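Local coordinates for protein putative phosphosugar isomerases (Salmonella typhimurium LT2, PDB 3FKJ) that probably acts as an isomerase of phosphorylated sugars, as its SIS-type fold and family suggest, at residues E25-I30 with A163-A168; K155-L160 with S181-F186. All coordinates share one frame; numbering follows the deposited sequence.

Contact 1 of 2, residues E25-I30 with A163-A168; sequences ENARRI and ALEILA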
ATOM      1  N   GLU A  25     -16.424  -4.593  24.187  1.00 35.60           N
ATOM      2  CA  GLU A  25     -16.116  -5.573  25.218  1.00 36.27           C
ATOM      3  C   GLU A  25     -15.266  -6.731  24.716  1.00 35.93           C
ATOM      4  O   GLU A  25     -14.356  -7.163  25.407  1.00 31.47           O
ATOM      5  CB  GLU A  25     -17.404  -6.105  25.861  1.00 34.55           C
ATOM      6  CG  GLU A  25     -17.257  -6.504  27.309  1.00 41.79           C
ATOM      7  CD  GLU A  25     -18.573  -6.345  28.148  1.00 43.84           C
ATOM      8  OE1 GLU A  25     -19.666  -6.091  27.579  1.00 45.92           O
ATOM      9  OE2 GLU A  25     -18.501  -6.475  29.388  1.00 51.12           O
ATOM     10  N   ASN A  26     -15.576  -7.234  23.519  1.00 37.50           N
ATOM     11  CA  ASN A  26     -14.759  -8.269  22.869  1.00 38.40           C
ATOM     12  C   ASN A  26     -13.323  -7.834  22.703  1.00 36.67           C
ATOM     13  O   ASN A  26     -12.394  -8.528  23.140  1.00 35.87           O
ATOM     14  CB  ASN A  26     -15.314  -8.638  21.483  1.00 40.57           C
ATOM     15  CG  ASN A  26     -16.466  -9.636  21.552  1.00 40.99           C
ATOM     16  OD1 ASN A  26     -16.739 -10.228  22.604  1.00 44.30           O
ATOM     17  ND2 ASN A  26     -17.138  -9.829  20.429  1.00 33.45           N
ATOM     18  N   ALA A  27     -13.147  -6.676  22.072  1.00 37.81           N
ATOM     19  CA  ALA A  27     -11.818  -6.104  21.857  1.00 36.13           C
ATOM     20  C   ALA A  27     -11.055  -5.970  23.158  1.00 35.14           C
ATOM     21  O   ALA A  27      -9.873  -6.311  23.259  1.00 33.28           O
ATOM     22  CB  ALA A  27     -11.928  -4.735  21.195  1.00 37.25           C
ATOM     23  N   ARG A  28     -11.743  -5.463  24.172  1.00 35.86           N
ATOM     24  CA  ARG A  28     -11.094  -5.164  25.430  1.00 36.13           C
ATOM     25  C   ARG A  28     -10.656  -6.432  26.159  1.00 36.37           C
ATOM     26  O   ARG A  28      -9.530  -6.477  26.681  1.00 35.67           O
ATOM     27  CB  ARG A  28     -11.996  -4.290  26.299  1.00 37.12           C
ATOM     28  CG  ARG A  28     -11.382  -3.964  27.627  1.00 44.38           C
ATOM     29  CD  ARG A  28     -11.700  -2.573  28.074  1.00 47.05           C
ATOM     30  NE  ARG A  28     -12.857  -2.506  28.953  1.00 54.78           N
ATOM     31  CZ  ARG A  28     -13.194  -1.405  29.622  1.00 53.89           C
ATOM     32  NH1 ARG A  28     -12.482  -0.276  29.499  1.00 50.42           N
ATOM     33  NH2 ARG A  28     -14.245  -1.427  30.419  1.00 47.65           N
ATOM     34  N   ARG A  29     -11.526  -7.449  26.186  1.00 35.96           N
ATOM     35  CA  ARG A  29     -11.180  -8.743  26.804  1.00 36.60           C
ATOM     36  C   ARG A  29     -10.038  -9.413  26.063  1.00 35.94           C
ATOM     37  O   ARG A  29      -9.133  -9.974  26.671  1.00 34.81           O
ATOM     38  CB  ARG A  29     -12.332  -9.737  26.782  1.00 37.48           C
ATOM     39  CG  ARG A  29     -13.600  -9.379  27.506  1.00 46.19           C
ATOM     40  CD  ARG A  29     -14.696 -10.481  27.280  1.00 57.67           C
ATOM     41  NE  ARG A  29     -14.848 -10.905  25.869  1.00 62.25           N
ATOM     42  CZ  ARG A  29     -14.155 -11.885  25.270  1.00 62.40           C
ATOM     43  NH1 ARG A  29     -13.228 -12.587  25.929  1.00 63.98           N
ATOM     44  NH2 ARG A  29     -14.374 -12.156  23.992  1.00 60.08           N
ATOM     45  N   ILE A  30     -10.077  -9.379  24.736  1.00 35.70           N
ATOM     46  CA  ILE A  30      -9.028 -10.068  23.976  1.00 34.74           C
ATOM     47  C   ILE A  30      -7.641  -9.484  24.276  1.00 35.21           C
ATOM     48  O   ILE A  30      -6.679 -10.238  24.536  1.00 32.91           O
ATOM     49  CB  ILE A  30      -9.347 -10.131  22.470  1.00 33.96           C
ATOM     50  CG1 ILE A  30     -10.579 -11.042  22.266  1.00 36.90           C
ATOM     51  CG2 ILE A  30      -8.123 -10.654  21.671  1.00 28.54           C
ATOM     52  CD1 ILE A  30     -11.236 -10.947  20.924  1.00 31.71           C
ATOM     53  N   ALA A 163      -7.478  -1.874  17.525  1.00 30.16           N
ATOM     54  CA  ALA A 163      -6.453  -0.817  17.553  1.00 31.32           C
ATOM     55  C   ALA A 163      -6.539   0.071  18.809  1.00 32.65           C
ATOM     56  O   ALA A 163      -5.504   0.306  19.470  1.00 29.88           O
ATOM     57  CB  ALA A 163      -6.516   0.060  16.310  1.00 29.73           C
ATOM     58  N   LEU A 164      -7.750   0.603  19.070  1.00 32.68           N
ATOM     59  CA  LEU A 164      -8.013   1.423  20.253  1.00 33.81           C
ATOM     60  C   LEU A 164      -7.521   0.727  21.529  1.00 34.72           C
ATOM     61  O   LEU A 164      -6.830   1.333  22.348  1.00 33.74           O
ATOM     62  CB  LEU A 164      -9.518   1.699  20.402  1.00 35.73           C
ATOM     63  CG  LEU A 164     -10.002   2.369  21.693  1.00 30.63           C
ATOM     64  CD1 LEU A 164      -9.531   3.816  21.694  1.00 29.06           C
ATOM     65  CD2 LEU A 164     -11.555   2.228  21.851  1.00 31.02           C
ATOM     66  N   GLU A 165      -7.896  -0.541  21.675  1.00 32.71           N
ATOM     67  CA  GLU A 165      -7.535  -1.333  22.852  1.00 31.32           C
ATOM     68  C   GLU A 165      -6.069  -1.684  22.966  1.00 31.46           C
ATOM     69  O   GLU A 165      -5.509  -1.636  24.063  1.00 32.17           O
ATOM     70  CB  GLU A 165      -8.402  -2.597  22.926  1.00 31.13           C
ATOM     71  CG  GLU A 165      -9.855  -2.293  23.241  1.00 30.99           C
ATOM     72  CD  GLU A 165     -10.047  -1.656  24.617  1.00 39.95           C
ATOM     73  OE1 GLU A 165      -9.253  -1.918  25.561  1.00 36.51           O
ATOM     74  OE2 GLU A 165     -11.017  -0.895  24.753  1.00 38.51           O
ATOM     75  N   ILE A 166      -5.425  -1.977  21.838  1.00 34.04           N
ATOM     76  CA  ILE A 166      -3.977  -2.207  21.844  1.00 31.74           C
ATOM     77  C   ILE A 166      -3.246  -0.965  22.345  1.00 31.71           C
ATOM     78  O   ILE A 166      -2.377  -1.066  23.179  1.00 30.42           O
ATOM     79  CB  ILE A 166      -3.439  -2.704  20.495  1.00 33.17           C
ATOM     80  CG1 ILE A 166      -4.007  -4.105  20.196  1.00 30.91           C
ATOM     81  CG2 ILE A 166      -1.882  -2.721  20.516  1.00 30.78           C
ATOM     82  CD1 ILE A 166      -3.916  -4.522  18.718  1.00 26.04           C
ATOM     83  N   LEU A 167      -3.640   0.203  21.857  1.00 32.56           N
ATOM     84  CA  LEU A 167      -3.000   1.433  22.200  1.00 31.22           C
ATOM     85  C   LEU A 167      -3.294   1.776  23.623  1.00 31.99           C
ATOM     86  O   LEU A 167      -2.386   2.094  24.377  1.00 33.53           O
ATOM     87  CB  LEU A 167      -3.474   2.594  21.283  1.00 30.59           C
ATOM     88  CG  LEU A 167      -2.930   4.009  21.607  1.00 31.05           C
ATOM     89  CD1 LEU A 167      -1.469   4.189  21.290  1.00 27.70           C
ATOM     90  CD2 LEU A 167      -3.790   5.100  20.936  1.00 32.42           C
ATOM     91  N   ALA A 168      -4.568   1.745  23.996  1.00 34.39           N
ATOM     92  CA  ALA A 168      -4.971   2.130  25.332  1.00 33.53           C
ATOM     93  C   ALA A 168      -4.303   1.254  26.399  1.00 34.16           C
ATOM     94  O   ALA A 168      -3.881   1.773  27.425  1.00 32.41           O
ATOM     95  CB  ALA A 168      -6.547   2.079  25.506  1.00 33.38           C
TER

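Contact 2 of 2, residues K155-L160 with S181-F186; sequences KAAYSL and SAFGRF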
ATOM      1  N   LYS A 155     -16.739  -5.763  10.207  1.00 31.18           N
ATOM      2  CA  LYS A 155     -15.322  -6.191  10.091  1.00 32.18           C
ATOM      3  C   LYS A 155     -14.341  -5.034  10.209  1.00 32.71           C
ATOM      4  O   LYS A 155     -13.425  -5.111  10.998  1.00 34.08           O
ATOM      5  CB  LYS A 155     -15.101  -6.900   8.756  1.00 30.32           C
ATOM      6  CG  LYS A 155     -13.741  -7.552   8.571  1.00 32.24           C
ATOM      7  CD  LYS A 155     -13.658  -8.359   7.269  1.00 33.24           C
ATOM      8  CE  LYS A 155     -13.592  -7.516   6.009  1.00 39.84           C
ATOM      9  NZ  LYS A 155     -13.877  -8.360   4.787  1.00 39.94           N
ATOM     10  N   ALA A 156     -14.549  -3.955   9.445  1.00 33.22           N
ATOM     11  CA  ALA A 156     -13.629  -2.817   9.472  1.00 31.84           C
ATOM     12  C   ALA A 156     -13.691  -2.083  10.793  1.00 32.73           C
ATOM     13  O   ALA A 156     -12.644  -1.615  11.281  1.00 32.46           O
ATOM     14  CB  ALA A 156     -13.901  -1.851   8.302  1.00 32.73           C
ATOM     15  N   ALA A 157     -14.904  -1.978  11.376  1.00 32.01           N
ATOM     16  CA  ALA A 157     -15.084  -1.369  12.691  1.00 31.58           C
ATOM     17  C   ALA A 157     -14.199  -2.061  13.756  1.00 31.86           C
ATOM     18  O   ALA A 157     -13.618  -1.411  14.601  1.00 31.70           O
ATOM     19  CB  ALA A 157     -16.551  -1.407  13.108  1.00 26.51           C
ATOM     20  N   TYR A 158     -14.126  -3.389  13.711  1.00 32.07           N
ATOM     21  CA  TYR A 158     -13.338  -4.158  14.680  1.00 31.53           C
ATOM     22  C   TYR A 158     -11.838  -3.868  14.560  1.00 32.97           C
ATOM     23  O   TYR A 158     -11.110  -3.950  15.547  1.00 32.39           O
ATOM     24  CB  TYR A 158     -13.628  -5.655  14.533  1.00 32.59           C
ATOM     25  CG  TYR A 158     -14.712  -6.183  15.461  1.00 33.29           C
ATOM     26  CD1 TYR A 158     -14.445  -6.448  16.796  1.00 32.60           C
ATOM     27  CD2 TYR A 158     -15.987  -6.429  15.000  1.00 34.20           C
ATOM     28  CE1 TYR A 158     -15.428  -6.965  17.646  1.00 34.88           C
ATOM     29  CE2 TYR A 158     -16.965  -6.917  15.835  1.00 35.42           C
ATOM     30  CZ  TYR A 158     -16.683  -7.178  17.161  1.00 34.37           C
ATOM     31  OH  TYR A 158     -17.671  -7.676  17.969  1.00 34.71           O
ATOM     32  N   SER A 159     -11.383  -3.489  13.366  1.00 32.16           N
ATOM     33  CA  SER A 159      -9.989  -3.084  13.212  1.00 32.53           C
ATOM     34  C   SER A 159      -9.739  -1.875  14.117  1.00 31.87           C
ATOM     35  O   SER A 159      -8.673  -1.775  14.717  1.00 30.46           O
ATOM     36  CB  SER A 159      -9.589  -2.785  11.742  1.00 32.47           C
ATOM     37  OG  SER A 159     -10.076  -1.536  11.272  1.00 31.86           O
ATOM     38  N   LEU A 160     -10.728  -0.975  14.229  1.00 30.71           N
ATOM     39  CA  LEU A 160     -10.526   0.260  14.983  1.00 31.35           C
ATOM     40  C   LEU A 160     -10.695  -0.013  16.474  1.00 31.66           C
ATOM     41  O   LEU A 160      -9.949   0.516  17.281  1.00 32.66           O
ATOM     42  CB  LEU A 160     -11.446   1.389  14.496  1.00 30.10           C
ATOM     43  CG  LEU A 160     -11.232   2.776  15.154  1.00 32.32           C
ATOM     44  CD1 LEU A 160      -9.813   3.298  15.077  1.00 27.96           C
ATOM     45  CD2 LEU A 160     -12.191   3.788  14.604  1.00 29.11           C
ATOM     46  N   SER A 181     -17.393   6.900  22.710  1.00 40.69           N
ATOM     47  CA  SER A 181     -18.706   7.540  22.616  1.00 41.42           C
ATOM     48  C   SER A 181     -18.927   8.005  21.172  1.00 39.55           C
ATOM     49  O   SER A 181     -20.058   8.017  20.721  1.00 34.37           O
ATOM     50  CB  SER A 181     -18.892   8.658  23.671  1.00 41.68           C
ATOM     51  OG  SER A 181     -18.412   9.901  23.218  1.00 49.85           O
ATOM     52  N   ALA A 182     -17.847   8.332  20.437  1.00 37.27           N
ATOM     53  CA  ALA A 182     -17.942   8.549  18.978  1.00 36.24           C
ATOM     54  C   ALA A 182     -18.508   7.296  18.318  1.00 35.23           C
ATOM     55  O   ALA A 182     -19.426   7.376  17.513  1.00 35.04           O
ATOM     56  CB  ALA A 182     -16.591   8.883  18.377  1.00 37.56           C
ATOM     57  N   PHE A 183     -17.960   6.131  18.665  1.00 36.12           N
ATOM     58  CA  PHE A 183     -18.474   4.840  18.143  1.00 36.00           C
ATOM     59  C   PHE A 183     -19.943   4.598  18.532  1.00 36.67           C
ATOM     60  O   PHE A 183     -20.675   3.912  17.805  1.00 36.34           O
ATOM     61  CB  PHE A 183     -17.627   3.652  18.635  1.00 35.96           C
ATOM     62  CG  PHE A 183     -16.869   2.915  17.544  1.00 37.23           C
ATOM     63  CD1 PHE A 183     -17.526   2.459  16.405  1.00 37.64           C
ATOM     64  CD2 PHE A 183     -15.517   2.590  17.715  1.00 35.94           C
ATOM     65  CE1 PHE A 183     -16.854   1.742  15.420  1.00 29.12           C
ATOM     66  CE2 PHE A 183     -14.801   1.888  16.711  1.00 36.34           C
ATOM     67  CZ  PHE A 183     -15.473   1.464  15.570  1.00 38.99           C
ATOM     68  N   GLY A 184     -20.362   5.129  19.686  1.00 37.23           N
ATOM     69  CA  GLY A 184     -21.761   5.023  20.122  1.00 38.92           C
ATOM     70  C   GLY A 184     -22.720   5.838  19.270  1.00 39.47           C
ATOM     71  O   GLY A 184     -23.927   5.575  19.264  1.00 40.64           O
ATOM     72  N   ARG A 185     -22.182   6.831  18.563  1.00 38.03           N
ATOM     73  CA  ARG A 185     -22.956   7.690  17.682  1.00 39.89           C
ATOM     74  C   ARG A 185     -22.883   7.230  16.233  1.00 39.02           C
ATOM     75  O   ARG A 185     -23.539   7.792  15.345  1.00 38.30           O
ATOM     76  CB  ARG A 185     -22.464   9.132  17.784  1.00 40.90           C
ATOM     77  CG  ARG A 185     -22.963   9.847  19.016  1.00 43.45           C
ATOM     78  CD  ARG A 185     -22.606  11.316  18.983  1.00 48.58           C
ATOM     79  NE  ARG A 185     -21.196  11.528  19.280  1.00 53.04           N
ATOM     80  CZ  ARG A 185     -20.657  11.433  20.495  1.00 57.53           C
ATOM     81  NH1 ARG A 185     -21.403  11.115  21.554  1.00 55.83           N
ATOM     82  NH2 ARG A 185     -19.356  11.651  20.657  1.00 56.66           N
ATOM     83  N   PHE A 186     -22.101   6.193  16.000  1.00 39.79           N
ATOM     84  CA  PHE A 186     -21.696   5.863  14.648  1.00 38.17           C
ATOM     85  C   PHE A 186     -22.870   5.324  13.835  1.00 37.33           C
ATOM     86  O   PHE A 186     -23.011   5.677  12.661  1.00 33.51           O
ATOM     87  CB  PHE A 186     -20.541   4.867  14.652  1.00 36.42           C
ATOM     88  CG  PHE A 186     -19.977   4.596  13.278  1.00 37.54           C
ATOM     89  CD1 PHE A 186     -19.487   5.644  12.484  1.00 41.49           C
ATOM     90  CD2 PHE A 186     -19.938   3.302  12.765  1.00 35.08           C
ATOM     91  CE1 PHE A 186     -18.928   5.397  11.206  1.00 38.45           C
ATOM     92  CE2 PHE A 186     -19.420   3.060  11.494  1.00 37.64           C
ATOM     93  CZ  PHE A 186     -18.911   4.114  10.713  1.00 37.96           C
TER

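Contact 1 of 2, residues E25-I30 with A163-A168
E165 is the residue through which A163-A168 meets E25-I30, lying against A27 and R28. Along the later helix, A163 turns to helix 56-65, while L164 packs on Y176 and V180 of the next helix. E165 then faces helix 22-35 directly, its CA 5.8 Å from that of R28, a close approach to which the small A27 beside it is well suited. The CG of E165 rests 3.8 Å from the CB of A27. A bend at chi2 (-63°) swings the carboxylate obliquely across the R28 stem, whose CB is 3.7 Å from the CD of E165. OE1 of E165 touches the methylene chain of R28, 3.6 Å from its CD. This is contact with the aliphatic stem: the guanidinium leads away from E165, its plane 85° from the carboxylate plane, and NE of R28 stays 4.9 Å from OE2 of E165. The opposite charges may still attract at that range. Glutamate suits this buried place because both oxygens have donors, the Q169 amide for OE1 and Y176 OH for OE2; the same hydroxyl makes a weak hydrogen bond with R28 NH1. The Q169 amide also bonds R28 O, tying the two helices together. One step on, I166 packs on I31. Close helix-helix packing of this kind belongs here to the alpha-beta SIS fold, joining the helix before the first parallel sheet to the one that follows its final strand, 136-139.

Contact 2 of 2, residues K155-L160 with S181-F186
F183 reaches from helix 176-184 across to A157 and L160 on helix 155-170, a pairing of two successive helices that follow the first parallel sheet of the alpha-beta SIS fold and lead toward the second half of the chain. The helices stand well apart here, with the CA atoms of A157 and F183 8.9 Å from each other, and a long flat side chain is what fills such a gap. From CA, the CB of F183 points toward the opposite helix, and chi1 of -114°, well off a staggered value, sends the ring out between A157 and L160. On one flank of the ring, CE1 meets the A157 methyl, CB, at 3.9 Å. On the other, CE2 lies 3.9 Å from CD2 of L160, with the CG of L160 also close. With its CG anti to the backbone N (chi1 -175°), L160 turns its branch to the ring. Alanine gives room for the ring to come near the backbone, and leucine supplies branched bulk beside it. W161 stacks on the same ring, F312 meets it edge-to-face, and L315 of helix 313-331 adds further apolar cover. A thiocyanate ion, probably from the crystallisation liquor, sits about 4 Å from the A157 side chain. At the far end, CZ of F183 comes obliquely to 3.6 Å from A157 O, a carbonyl oxygen that also accepts the backbone N of L160 at 2.9 Å.

How the contacts relate
Both contacts are buried and both use helix 155-170: contact 1 sets its later turns against helix 22-35, contact 2 its first turns against helix 176-184. Contact 2 lies nearer the centre of the chain, its own centre about 11 Å from it against about 17 Å for contact 1, and the two contact centres are about 12 Å apart. Their areas are nearly equal, yet their chemistry differs. Contact 1 buries a carboxylate beside an aliphatic arginine stem and relies on neighbouring polar groups, with R28 at its partly exposed margin; contact 2 joins apolar side chains, with one backbone carbonyl oxygen against the ring. N26 ND2 packs 3.3 Å from Y158 OH, where the two contacts touch.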